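Long-range contacts in CghA (Chaetomium globosum, PDB 6KBC), which is a two-domain beta protein of the calycin clan that binds the ligand WK1 in a pocket between its domains: residues A[27-32]-A[168-173]; A[48-53]-A[242-247]; A[181-186]-A[225-230]. All coordinates share one frame; numbering follows the deposited sequence.

Contact 1: residues A[27-32]-A[168-173]; sequences IPNSGN and LPQSDR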
loop_
_atom_site.group_PDB
_atom_site.type_symbol
_atom_site.label_atom_id
_atom_site.label_comp_id
_atom_site.label_asym_id
_atom_site.label_seq_id
_atom_site.Cartn_x
_atom_site.Cartn_y
_atom_site.Cartn_z
ATOM N N ILE A 27 -6.979 -14.092 -10.658
ATOM C CA ILE A 27 -7.907 -15.097 -10.153
ATOM C C ILE A 27 -9.026 -14.373 -9.428
ATOM O O ILE A 27 -8.762 -13.719 -8.404
ATOM C CB ILE A 27 -7.208 -16.101 -9.225
ATOM C CG1 ILE A 27 -5.988 -16.704 -9.923
ATOM C CG2 ILE A 27 -8.196 -17.161 -8.754
ATOM C CD1 ILE A 27 -5.032 -17.421 -8.986
ATOM N N PRO A 28 -10.270 -14.449 -9.894
ATOM C CA PRO A 28 -11.373 -13.830 -9.160
ATOM C C PRO A 28 -11.513 -14.406 -7.762
ATOM O O PRO A 28 -11.193 -15.571 -7.505
ATOM C CB PRO A 28 -12.603 -14.155 -10.015
ATOM C CG PRO A 28 -12.192 -15.308 -10.862
ATOM C CD PRO A 28 -10.726 -15.136 -11.114
ATOM N N ASN A 29 -12.001 -13.559 -6.856
ATOM C CA ASN A 29 -12.299 -13.929 -5.473
ATOM C C ASN A 29 -11.111 -14.599 -4.780
ATOM O O ASN A 29 -11.262 -15.566 -4.031
ATOM C CB ASN A 29 -13.523 -14.835 -5.406
ATOM C CG ASN A 29 -14.126 -14.876 -4.031
ATOM O OD1 ASN A 29 -14.201 -13.849 -3.334
ATOM N ND2 ASN A 29 -14.556 -16.060 -3.618
ATOM N N SER A 30 -9.919 -14.060 -4.998
ATOM C CA SER A 30 -8.713 -14.622 -4.415
ATOM C C SER A 30 -7.766 -13.504 -4.010
ATOM O O SER A 30 -7.726 -12.443 -4.639
ATOM C CB SER A 30 -8.022 -15.570 -5.404
ATOM O OG SER A 30 -6.683 -15.835 -5.041
ATOM N N GLY A 31 -7.001 -13.760 -2.948
ATOM C CA GLY A 31 -5.891 -12.891 -2.613
ATOM C C GLY A 31 -4.855 -12.782 -3.709
ATOM O O GLY A 31 -4.089 -11.811 -3.732
ATOM N N ASN A 32 -4.809 -13.757 -4.623
ATOM C CA ASN A 32 -3.836 -13.753 -5.715
ATOM C C ASN A 32 -2.408 -13.684 -5.195
ATOM O O ASN A 32 -1.527 -13.122 -5.845
ATOM C CB ASN A 32 -4.093 -12.606 -6.698
ATOM C CG ASN A 32 -5.207 -12.913 -7.672
ATOM O OD1 ASN A 32 -4.951 -13.323 -8.810
ATOM N ND2 ASN A 32 -6.442 -12.711 -7.246
ATOM N N LEU A 168 -12.294 -8.763 -1.682
ATOM C CA LEU A 168 -11.571 -9.425 -2.766
ATOM C C LEU A 168 -12.184 -9.045 -4.116
ATOM O O LEU A 168 -13.403 -8.892 -4.223
ATOM C CB LEU A 168 -11.590 -10.949 -2.569
ATOM C CG LEU A 168 -10.782 -11.435 -1.349
ATOM C CD1 LEU A 168 -10.995 -12.938 -1.061
ATOM C CD2 LEU A 168 -9.291 -11.156 -1.529
ATOM N N PRO A 169 -11.361 -8.853 -5.149
ATOM C CA PRO A 169 -11.907 -8.487 -6.456
ATOM C C PRO A 169 -12.611 -9.670 -7.093
ATOM O O PRO A 169 -12.143 -10.813 -7.030
ATOM C CB PRO A 169 -10.672 -8.073 -7.258
ATOM C CG PRO A 169 -9.570 -8.868 -6.653
ATOM C CD PRO A 169 -9.894 -8.967 -5.179
ATOM N N GLN A 170 -13.743 -9.380 -7.717
ATOM C CA GLN A 170 -14.601 -10.399 -8.294
ATOM C C GLN A 170 -14.382 -10.546 -9.792
ATOM O O GLN A 170 -15.048 -11.367 -10.432
ATOM C CB GLN A 170 -16.060 -10.053 -8.008
ATOM C CG GLN A 170 -16.451 -9.944 -6.516
ATOM C CD GLN A 170 -16.039 -11.143 -5.666
ATOM O OE1 GLN A 170 -14.965 -11.161 -5.054
ATOM N NE2 GLN A 170 -16.887 -12.168 -5.646
ATOM N N SER A 171 -13.440 -9.788 -10.351
ATOM C CA SER A 171 -13.227 -9.657 -11.785
ATOM C C SER A 171 -11.877 -8.985 -11.991
ATOM O O SER A 171 -11.295 -8.421 -11.060
ATOM C CB SER A 171 -14.357 -8.850 -12.431
ATOM O OG SER A 171 -14.198 -7.459 -12.160
ATOM N N ASP A 172 -11.371 -9.061 -13.224
ATOM C CA ASP A 172 -10.121 -8.382 -13.536
ATOM C C ASP A 172 -10.236 -6.883 -13.294
ATOM O O ASP A 172 -9.305 -6.260 -12.771
ATOM C CB ASP A 172 -9.716 -8.656 -14.984
ATOM C CG ASP A 172 -9.163 -10.049 -15.178
ATOM O OD1 ASP A 172 -9.551 -10.957 -14.407
ATOM O OD2 ASP A 172 -8.327 -10.228 -16.088
ATOM N N ARG A 173 -11.380 -6.294 -13.659
ATOM C CA ARG A 173 -11.596 -4.859 -13.489
ATOM C C ARG A 173 -11.489 -4.451 -12.021
ATOM O O ARG A 173 -10.905 -3.412 -11.696
ATOM C CB ARG A 173 -12.969 -4.482 -14.054
ATOM C CG ARG A 173 -13.383 -3.023 -13.866
ATOM C CD ARG A 173 -12.407 -2.109 -14.577
ATOM N NE ARG A 173 -12.680 -0.695 -14.342
ATOM C CZ ARG A 173 -12.265 -0.021 -13.274
ATOM N NH1 ARG A 173 -11.574 -0.648 -12.324
ATOM N NH2 ARG A 173 -12.537 1.280 -13.162
#
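P28 lies against the backbone of Q170, its ring atom CB 3.7 Å from Q170 O, and this is where the loop 27-32 first settles on the turn 168-173. I27, just before it, belongs to the loop's internal bracing: its backbone N donates to N32 OD1 and its carbonyl accepts from N32 ND2, both in the plane of the carbonyl they meet. One carboxamide thus ties the two ends of the segment together. N29 makes the hydrogen bond that joins the two segments, from N29 N to P169 O at 2.8 Å, the donor lying nearly along the C=O axis. With CG anti to the backbone N (chi1 -161°), the N29 side chain runs beside that of Q170, both pointing the same way and their amide planes steeply inclined to each other. S30 turns its side chain from the other segment; OG accepts from N32 N in an ST turn and is also bonded to G110 O. Its carbonyl does face across, with L168 CD2 3.7 Å from S30 O, while the same O takes a second N-H of N32 ND2 from above the carbonyl plane. G31 N lies 3.7 Å from L168 CD2, so this methyl covers the S30-G31 peptide, while CD1 is directed towards N29 O, which is hydrogen-bonded to H111 NE2. N32 ends the segment, and K36 NZ also reaches its OD1. This junction of two irregular segments is partly buried. S171 N-caps the short helix 172-175 through E174 N, and F184 of strand 181-200 touches both N32 and P169, so the loop and the turn pack against that strand.

Contact 2: residues A[48-53]-A[242-247]; sequences TWLFDA and ALFVRA. With WK1 ((2S)-3-[(2S,4E)-4-[[(1R,2S,4aR,6S,8R,8aS)-2-[(E)-but-2-en-2-yl]-6,8-dimethyl-1,2,4a,5,6,7,8,8a-octahydronaphthalen-1-yl]-oxidanyl-methylidene]-3,5-bis(oxidanylidene)pyrrolidin-2-yl]-2-methyl-2-oxidanyl-propanoic acid), chain B.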
loop_
_atom_site.group_PDB
_atom_site.type_symbol
_atom_site.label_atom_id
_atom_site.label_comp_id
_atom_site.label_asym_id
_atom_site.label_seq_id
_atom_site.Cartn_x
_atom_site.Cartn_y
_atom_site.Cartn_z
ATOM N N THR A 48 4.365 -6.980 -5.712
ATOM C CA THR A 48 4.439 -6.351 -4.402
ATOM C C THR A 48 3.484 -7.051 -3.451
ATOM O O THR A 48 2.319 -7.282 -3.788
ATOM C CB THR A 48 4.101 -4.853 -4.482
ATOM O OG1 THR A 48 4.881 -4.245 -5.517
ATOM C CG2 THR A 48 4.402 -4.167 -3.155
ATOM N N TRP A 49 3.996 -7.405 -2.276
ATOM C CA TRP A 49 3.193 -7.833 -1.141
ATOM C C TRP A 49 3.441 -6.828 -0.028
ATOM O O TRP A 49 4.572 -6.704 0.451
ATOM C CB TRP A 49 3.577 -9.244 -0.677
ATOM C CG TRP A 49 3.330 -10.324 -1.698
ATOM C CD1 TRP A 49 2.283 -11.206 -1.726
ATOM C CD2 TRP A 49 4.141 -10.628 -2.833
ATOM N NE1 TRP A 49 2.405 -12.046 -2.803
ATOM C CE2 TRP A 49 3.534 -11.709 -3.502
ATOM C CE3 TRP A 49 5.322 -10.091 -3.352
ATOM C CZ2 TRP A 49 4.068 -12.261 -4.663
ATOM C CZ3 TRP A 49 5.852 -10.643 -4.505
ATOM C CH2 TRP A 49 5.223 -11.711 -5.148
ATOM N N LEU A 50 2.402 -6.100 0.365
ATOM C CA LEU A 50 2.541 -5.031 1.348
ATOM C C LEU A 50 1.844 -5.413 2.644
ATOM O O LEU A 50 0.707 -5.893 2.627
ATOM C CB LEU A 50 1.951 -3.710 0.823
ATOM C CG LEU A 50 1.929 -2.479 1.751
ATOM C CD1 LEU A 50 2.044 -1.199 0.904
ATOM C CD2 LEU A 50 0.663 -2.424 2.634
ATOM N N PHE A 51 2.508 -5.150 3.768
ATOM C CA PHE A 51 1.945 -5.390 5.093
ATOM C C PHE A 51 2.229 -4.163 5.939
ATOM O O PHE A 51 3.359 -3.677 5.957
ATOM C CB PHE A 51 2.556 -6.626 5.785
ATOM C CG PHE A 51 2.439 -7.904 4.992
ATOM C CD1 PHE A 51 3.339 -8.190 3.979
ATOM C CD2 PHE A 51 1.449 -8.829 5.291
ATOM C CE1 PHE A 51 3.233 -9.383 3.255
ATOM C CE2 PHE A 51 1.339 -10.020 4.578
ATOM C CZ PHE A 51 2.234 -10.293 3.559
ATOM N N ASP A 52 1.232 -3.674 6.667
ATOM C CA ASP A 52 1.506 -2.500 7.477
ATOM C C ASP A 52 0.749 -2.568 8.793
ATOM O O ASP A 52 -0.079 -3.455 9.028
ATOM C CB ASP A 52 1.176 -1.187 6.740
ATOM C CG ASP A 52 -0.265 -1.114 6.277
ATOM O OD1 ASP A 52 -1.130 -1.781 6.897
ATOM O OD2 ASP A 52 -0.540 -0.373 5.297
ATOM N N ALA A 53 1.039 -1.595 9.645
ATOM C CA ALA A 53 0.414 -1.521 10.951
ATOM C C ALA A 53 0.610 -0.106 11.458
ATOM O O ALA A 53 1.669 0.482 11.252
ATOM C CB ALA A 53 1.054 -2.516 11.919
ATOM N N ALA A 242 1.161 9.029 -7.526
ATOM C CA ALA A 242 0.628 7.834 -6.888
ATOM C C ALA A 242 0.310 8.198 -5.449
ATOM O O ALA A 242 1.123 8.841 -4.782
ATOM C CB ALA A 242 1.621 6.666 -6.951
ATOM N N LEU A 243 -0.878 7.830 -4.985
ATOM C CA LEU A 243 -1.283 8.108 -3.612
ATOM C C LEU A 243 -1.728 6.816 -2.947
ATOM O O LEU A 243 -2.729 6.219 -3.360
ATOM C CB LEU A 243 -2.414 9.126 -3.560
ATOM C CG LEU A 243 -3.033 9.267 -2.157
ATOM C CD1 LEU A 243 -2.031 9.859 -1.191
ATOM C CD2 LEU A 243 -4.289 10.122 -2.235
ATOM N N PHE A 244 -0.993 6.397 -1.922
ATOM C CA PHE A 244 -1.425 5.334 -1.013
ATOM C C PHE A 244 -2.067 5.955 0.216
ATOM O O PHE A 244 -1.525 6.905 0.781
ATOM C CB PHE A 244 -0.248 4.465 -0.564
ATOM C CG PHE A 244 -0.634 3.416 0.469
ATOM C CD1 PHE A 244 -1.118 2.181 0.069
ATOM C CD2 PHE A 244 -0.529 3.681 1.830
ATOM C CE1 PHE A 244 -1.493 1.203 1.020
ATOM C CE2 PHE A 244 -0.895 2.720 2.790
ATOM C CZ PHE A 244 -1.383 1.485 2.378
ATOM N N VAL A 245 -3.205 5.407 0.654
ATOM C CA VAL A 245 -3.819 5.831 1.910
ATOM C C VAL A 245 -4.282 4.608 2.671
ATOM O O VAL A 245 -4.920 3.720 2.099
ATOM C CB VAL A 245 -5.048 6.744 1.705
ATOM C CG1 VAL A 245 -5.669 7.098 3.042
ATOM C CG2 VAL A 245 -4.703 7.984 0.937
ATOM N N ARG A 246 -4.038 4.596 3.979
ATOM C CA ARG A 246 -4.810 3.742 4.876
ATOM C C ARG A 246 -5.105 4.557 6.116
ATOM O O ARG A 246 -4.178 5.080 6.735
ATOM C CB ARG A 246 -4.065 2.462 5.249
ATOM C CG ARG A 246 -4.962 1.528 6.080
ATOM C CD ARG A 246 -4.198 0.358 6.667
ATOM N NE ARG A 246 -3.344 -0.314 5.692
ATOM C CZ ARG A 246 -3.780 -1.095 4.705
ATOM N NH1 ARG A 246 -5.081 -1.330 4.543
ATOM N NH2 ARG A 246 -2.899 -1.670 3.897
ATOM N N ALA A 247 -6.381 4.692 6.463
ATOM C CA ALA A 247 -6.749 5.552 7.575
ATOM C C ALA A 247 -7.976 4.991 8.266
ATOM O O ALA A 247 -8.825 4.360 7.636
ATOM C CB ALA A 247 -7.057 6.983 7.130
HETATM O O WK1 B . 12.053 2.923 -0.425
HETATM C C17 WK1 B . 11.050 2.872 0.240
HETATM O O1 WK1 B . 11.062 2.555 1.396
HETATM C C19 WK1 B . 9.746 3.217 -0.356
HETATM O O2 WK1 B . 9.861 3.700 -1.651
HETATM C C18 WK1 B . 9.130 4.326 0.438
HETATM C C20 WK1 B . 9.001 1.911 -0.352
HETATM C C22 WK1 B . 7.555 2.122 -0.551
HETATM N N WK1 B . 6.671 0.983 -0.396
HETATM C C21 WK1 B . 5.802 0.954 -1.401
HETATM O O5 WK1 B . 4.867 0.038 -1.496
HETATM C C23 WK1 B . 7.123 2.679 -1.813
HETATM O O4 WK1 B . 7.642 3.735 -2.405
HETATM C C24 WK1 B . 6.009 2.016 -2.397
HETATM C C16 WK1 B . 5.323 2.360 -3.638
HETATM O O3 WK1 B . 5.747 3.376 -4.285
HETATM C C9 WK1 B . 4.105 1.642 -4.044
HETATM C C8 WK1 B . 3.038 2.425 -3.228
HETATM C C12 WK1 B . 3.363 2.862 -1.815
HETATM C C13 WK1 B . 3.015 2.164 -0.757
HETATM C C90 WK1 B . 3.357 2.617 0.621
HETATM C C14 WK1 B . 4.107 4.128 -1.585
HETATM C C7 WK1 B . 2.600 3.672 -3.934
HETATM C C6 WK1 B . 2.190 3.586 -5.171
HETATM C C3 WK1 B . 2.458 2.300 -5.886
HETATM C C4 WK1 B . 3.797 1.686 -5.534
HETATM C C5 WK1 B . 3.793 0.274 -6.089
HETATM C C11 WK1 B . 5.152 -0.337 -5.949
HETATM C C2 WK1 B . 2.202 2.293 -7.371
HETATM C C1 WK1 B . 2.000 0.854 -7.724
HETATM C C10 WK1 B . 1.516 0.604 -9.115
HETATM C C WK1 B . 3.310 0.157 -7.521
#
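D52 and R246 meet tip to tip between two strands whose axes stay 9.9 Å apart at their closest, so side chains alone bridge the gap. The tight part is this salt bridge. R246 presents NE and NH2 side-on to a single oxygen, with D52 OD2 2.8 Å from R246 NE and 3.0 Å from R246 NH2. OD2 lies in the guanidinium plane and receives NE on its syn lone pair, although the carboxylate is turned 76° from that plane. A bend at chi3 (-48°) directs NE toward the acid. Both groups are buried and have further partners: D52 OD1 accepts from G225 N, and R246 NH2 also pairs with D227. Next to it the packing is looser: L50 CD1 comes only to 4.3 Å from F244 CE1, and L50 CD2 lies at the guanidinium edge. This looser side borders bound WK1. L50 CD1 approaches WK1 C13 at 3.9 Å, WK1 C90 sits over one face of the F244 ring, and A242 CB touches WK1 C6 at 3.6 Å. Strands of the N- and C-terminal calycin-clan domains thus form a buried interface that doubles as the wall of a ligand pocket.

Contact 3: residues A[181-186]-A[225-230]; sequences AYWFRP and GMDRSW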
loop_
_atom_site.group_PDB
_atom_site.type_symbol
_atom_site.label_atom_id
_atom_site.label_comp_id
_atom_site.label_asym_id
_atom_site.label_seq_id
_atom_site.Cartn_x
_atom_site.Cartn_y
_atom_site.Cartn_z
ATOM N N ALA A 181 -2.885 -3.062 -14.756
ATOM C CA ALA A 181 -2.050 -2.909 -13.573
ATOM C C ALA A 181 -2.924 -3.151 -12.350
ATOM O O ALA A 181 -4.056 -2.662 -12.287
ATOM C CB ALA A 181 -1.414 -1.510 -13.531
ATOM N N TYR A 182 -2.419 -3.922 -11.388
ATOM C CA TYR A 182 -3.260 -4.438 -10.316
ATOM C C TYR A 182 -2.723 -4.016 -8.964
ATOM O O TYR A 182 -1.517 -4.097 -8.710
ATOM C CB TYR A 182 -3.396 -5.957 -10.391
ATOM C CG TYR A 182 -3.795 -6.378 -11.770
ATOM C CD1 TYR A 182 -5.134 -6.421 -12.138
ATOM C CD2 TYR A 182 -2.836 -6.672 -12.722
ATOM C CE1 TYR A 182 -5.502 -6.773 -13.418
ATOM C CE2 TYR A 182 -3.195 -7.024 -14.006
ATOM C CZ TYR A 182 -4.521 -7.075 -14.347
ATOM O OH TYR A 182 -4.866 -7.426 -15.630
ATOM N N TRP A 183 -3.628 -3.512 -8.137
ATOM C CA TRP A 183 -3.360 -3.232 -6.736
ATOM C C TRP A 183 -4.692 -3.345 -6.022
ATOM O O TRP A 183 -5.640 -2.630 -6.349
ATOM C CB TRP A 183 -2.744 -1.847 -6.530
ATOM C CG TRP A 183 -2.434 -1.577 -5.098
ATOM C CD1 TRP A 183 -3.329 -1.460 -4.068
ATOM C CD2 TRP A 183 -1.141 -1.408 -4.523
ATOM N NE1 TRP A 183 -2.664 -1.221 -2.892
ATOM C CE2 TRP A 183 -1.321 -1.182 -3.144
ATOM C CE3 TRP A 183 0.154 -1.404 -5.042
ATOM C CZ2 TRP A 183 -0.255 -0.981 -2.277
ATOM C CZ3 TRP A 183 1.206 -1.202 -4.186
ATOM C CH2 TRP A 183 0.999 -1.004 -2.812
ATOM N N PHE A 184 -4.781 -4.259 -5.067
ATOM C CA PHE A 184 -5.994 -4.380 -4.288
ATOM C C PHE A 184 -5.593 -4.942 -2.929
ATOM O O PHE A 184 -4.406 -5.111 -2.635
ATOM C CB PHE A 184 -7.027 -5.234 -5.035
ATOM C CG PHE A 184 -6.539 -6.617 -5.339
ATOM C CD1 PHE A 184 -5.840 -6.877 -6.518
ATOM C CD2 PHE A 184 -6.735 -7.646 -4.433
ATOM C CE1 PHE A 184 -5.354 -8.148 -6.789
ATOM C CE2 PHE A 184 -6.264 -8.921 -4.701
ATOM C CZ PHE A 184 -5.578 -9.174 -5.877
ATOM N N ARG A 185 -6.580 -5.248 -2.101
ATOM C CA ARG A 185 -6.316 -5.516 -0.691
ATOM C C ARG A 185 -6.819 -6.897 -0.302
ATOM O O ARG A 185 -8.015 -7.070 -0.006
ATOM C CB ARG A 185 -6.954 -4.425 0.166
ATOM C CG ARG A 185 -6.241 -3.083 -0.043
ATOM C CD ARG A 185 -7.064 -1.899 0.426
ATOM N NE ARG A 185 -8.239 -1.696 -0.405
ATOM C CZ ARG A 185 -8.243 -0.999 -1.539
ATOM N NH1 ARG A 185 -7.128 -0.423 -1.969
ATOM N NH2 ARG A 185 -9.365 -0.885 -2.231
ATOM N N PRO A 186 -5.951 -7.905 -0.284
ATOM C CA PRO A 186 -6.380 -9.227 0.204
ATOM C C PRO A 186 -6.925 -9.184 1.617
ATOM O O PRO A 186 -7.862 -9.929 1.939
ATOM C CB PRO A 186 -5.096 -10.055 0.107
ATOM C CG PRO A 186 -4.366 -9.438 -1.043
ATOM C CD PRO A 186 -4.592 -7.947 -0.853
ATOM N N GLY A 225 -3.271 -3.544 7.131
ATOM C CA GLY A 225 -3.844 -4.400 6.097
ATOM C C GLY A 225 -2.768 -5.052 5.282
ATOM O O GLY A 225 -1.602 -4.787 5.513
ATOM N N MET A 226 -3.201 -5.881 4.354
ATOM C CA MET A 226 -2.290 -6.569 3.433
ATOM C C MET A 226 -2.719 -6.169 2.024
ATOM O O MET A 226 -3.875 -6.296 1.720
ATOM C CB MET A 226 -2.361 -8.078 3.622
ATOM C CG MET A 226 -1.228 -8.788 2.960
ATOM S SD MET A 226 -1.638 -9.146 1.280
ATOM C CE MET A 226 -0.018 -9.352 0.563
ATOM N N ASP A 227 -1.800 -5.582 1.274
ATOM C CA ASP A 227 -2.072 -5.125 -0.106
ATOM C C ASP A 227 -1.266 -5.996 -1.065
ATOM O O ASP A 227 -0.169 -6.345 -0.743
ATOM C CB ASP A 227 -1.761 -3.646 -0.298
ATOM C CG ASP A 227 -2.681 -2.701 0.452
ATOM O OD1 ASP A 227 -3.124 -3.039 1.509
ATOM O OD2 ASP A 227 -2.930 -1.647 -0.052
ATOM N N ARG A 228 -1.831 -6.241 -2.228
ATOM C CA ARG A 228 -1.211 -7.113 -3.218
ATOM C C ARG A 228 -1.251 -6.412 -4.560
ATOM O O ARG A 228 -2.300 -5.902 -4.960
ATOM C CB ARG A 228 -1.936 -8.459 -3.294
ATOM C CG ARG A 228 -1.512 -9.359 -4.439
ATOM C CD ARG A 228 -0.068 -9.796 -4.348
ATOM N NE ARG A 228 0.160 -10.922 -5.255
ATOM C CZ ARG A 228 1.091 -10.965 -6.206
ATOM N NH1 ARG A 228 1.918 -9.951 -6.400
ATOM N NH2 ARG A 228 1.201 -12.047 -6.968
ATOM N N SER A 229 -0.116 -6.395 -5.248
ATOM C CA SER A 229 -0.006 -5.688 -6.508
ATOM C C SER A 229 0.881 -6.468 -7.464
ATOM O O SER A 229 1.808 -7.173 -7.049
ATOM C CB SER A 229 0.570 -4.291 -6.310
ATOM O OG SER A 229 0.804 -3.636 -7.553
ATOM N N TRP A 230 0.585 -6.328 -8.751
ATOM C CA TRP A 230 1.537 -6.737 -9.777
ATOM C C TRP A 230 1.257 -5.959 -11.056
ATOM O O TRP A 230 0.108 -5.640 -11.366
ATOM C CB TRP A 230 1.487 -8.251 -10.014
ATOM C CG TRP A 230 0.237 -8.736 -10.669
ATOM C CD1 TRP A 230 0.032 -8.938 -12.005
ATOM C CD2 TRP A 230 -0.978 -9.119 -10.014
ATOM N NE1 TRP A 230 -1.242 -9.413 -12.218
ATOM C CE2 TRP A 230 -1.883 -9.525 -11.013
ATOM C CE3 TRP A 230 -1.395 -9.140 -8.680
ATOM C CZ2 TRP A 230 -3.176 -9.952 -10.720
ATOM C CZ3 TRP A 230 -2.669 -9.565 -8.394
ATOM C CH2 TRP A 230 -3.547 -9.967 -9.407
HETATM O O HOH W 1 -4.669 0.562 -0.507
#
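Y182 keeps CG beside its backbone N (chi1 -51°), whereas W230 places CG between its backbone N and carbonyl carbon (chi1 69°), and the indole lies against the Y182 side chain. Y182 CB stands over the face of the W230 six-membered ring, 3.8 Å from its centroid, in a CH-pi contact. The phenol ring and the five-membered ring are nearly parallel, planes 24° apart, but slid so that they barely overlap. F184 reaches the same indole rim to rim, CE1 3.4 Å from W230 CZ3, and completes an aromatic cluster. The backbones that carry these rings pair antiparallel, as neighbouring strands of the N-terminal calycin-clan domain: Y182-W230 and F184-R228 are hydrogen-bonded pairs and W183-S229 is the non-hydrogen-bonded pair between them. Y182 O is gripped twice, by W230 N from above its carbonyl plane and, in that plane, by S229 OG at 2.6 Å. On the sheet face of W183 and S229, W183 donates from NE1 to D227 OD2 at 2.9 Å, on the anti side of the carboxylate. A water that donates to the same oxygen accepts from R185 NH1, which also donates to N272 O; the other carboxylate oxygen, D227 OD1, pairs with R246. Such neighbours would tend to stabilise a negative D227. At the far end, where the chain turns a corner, P186 CG packs 3.6 Å from M226 SD and 3.5 Å from R228 CB. The R228 guanidinium leads away from this pairing to N32 O and E47, with W230 CE3 over its centre.

How the contacts relate
The three contacts form a connected series from a partly buried loop to the ligand pocket, joined by polar links and packing. Contact 3 is the middle layer, its centre about 10 Å from that of contact 1 and about 9 Å from that of contact 2. R228 NE meets N32 O of contact 1 at 2.8 Å, and P169 CD packs 3.5 Å from F184 CD2. On the other side D227 OD1 receives R246 NH2 at 2.8 Å, joining contact 2. Contacts 1 and 2 do not touch, their nearest atoms being about 5 Å apart. WK1 rests against contact 2 and also against W183 of contact 3, whose side chain is about 4 Å away.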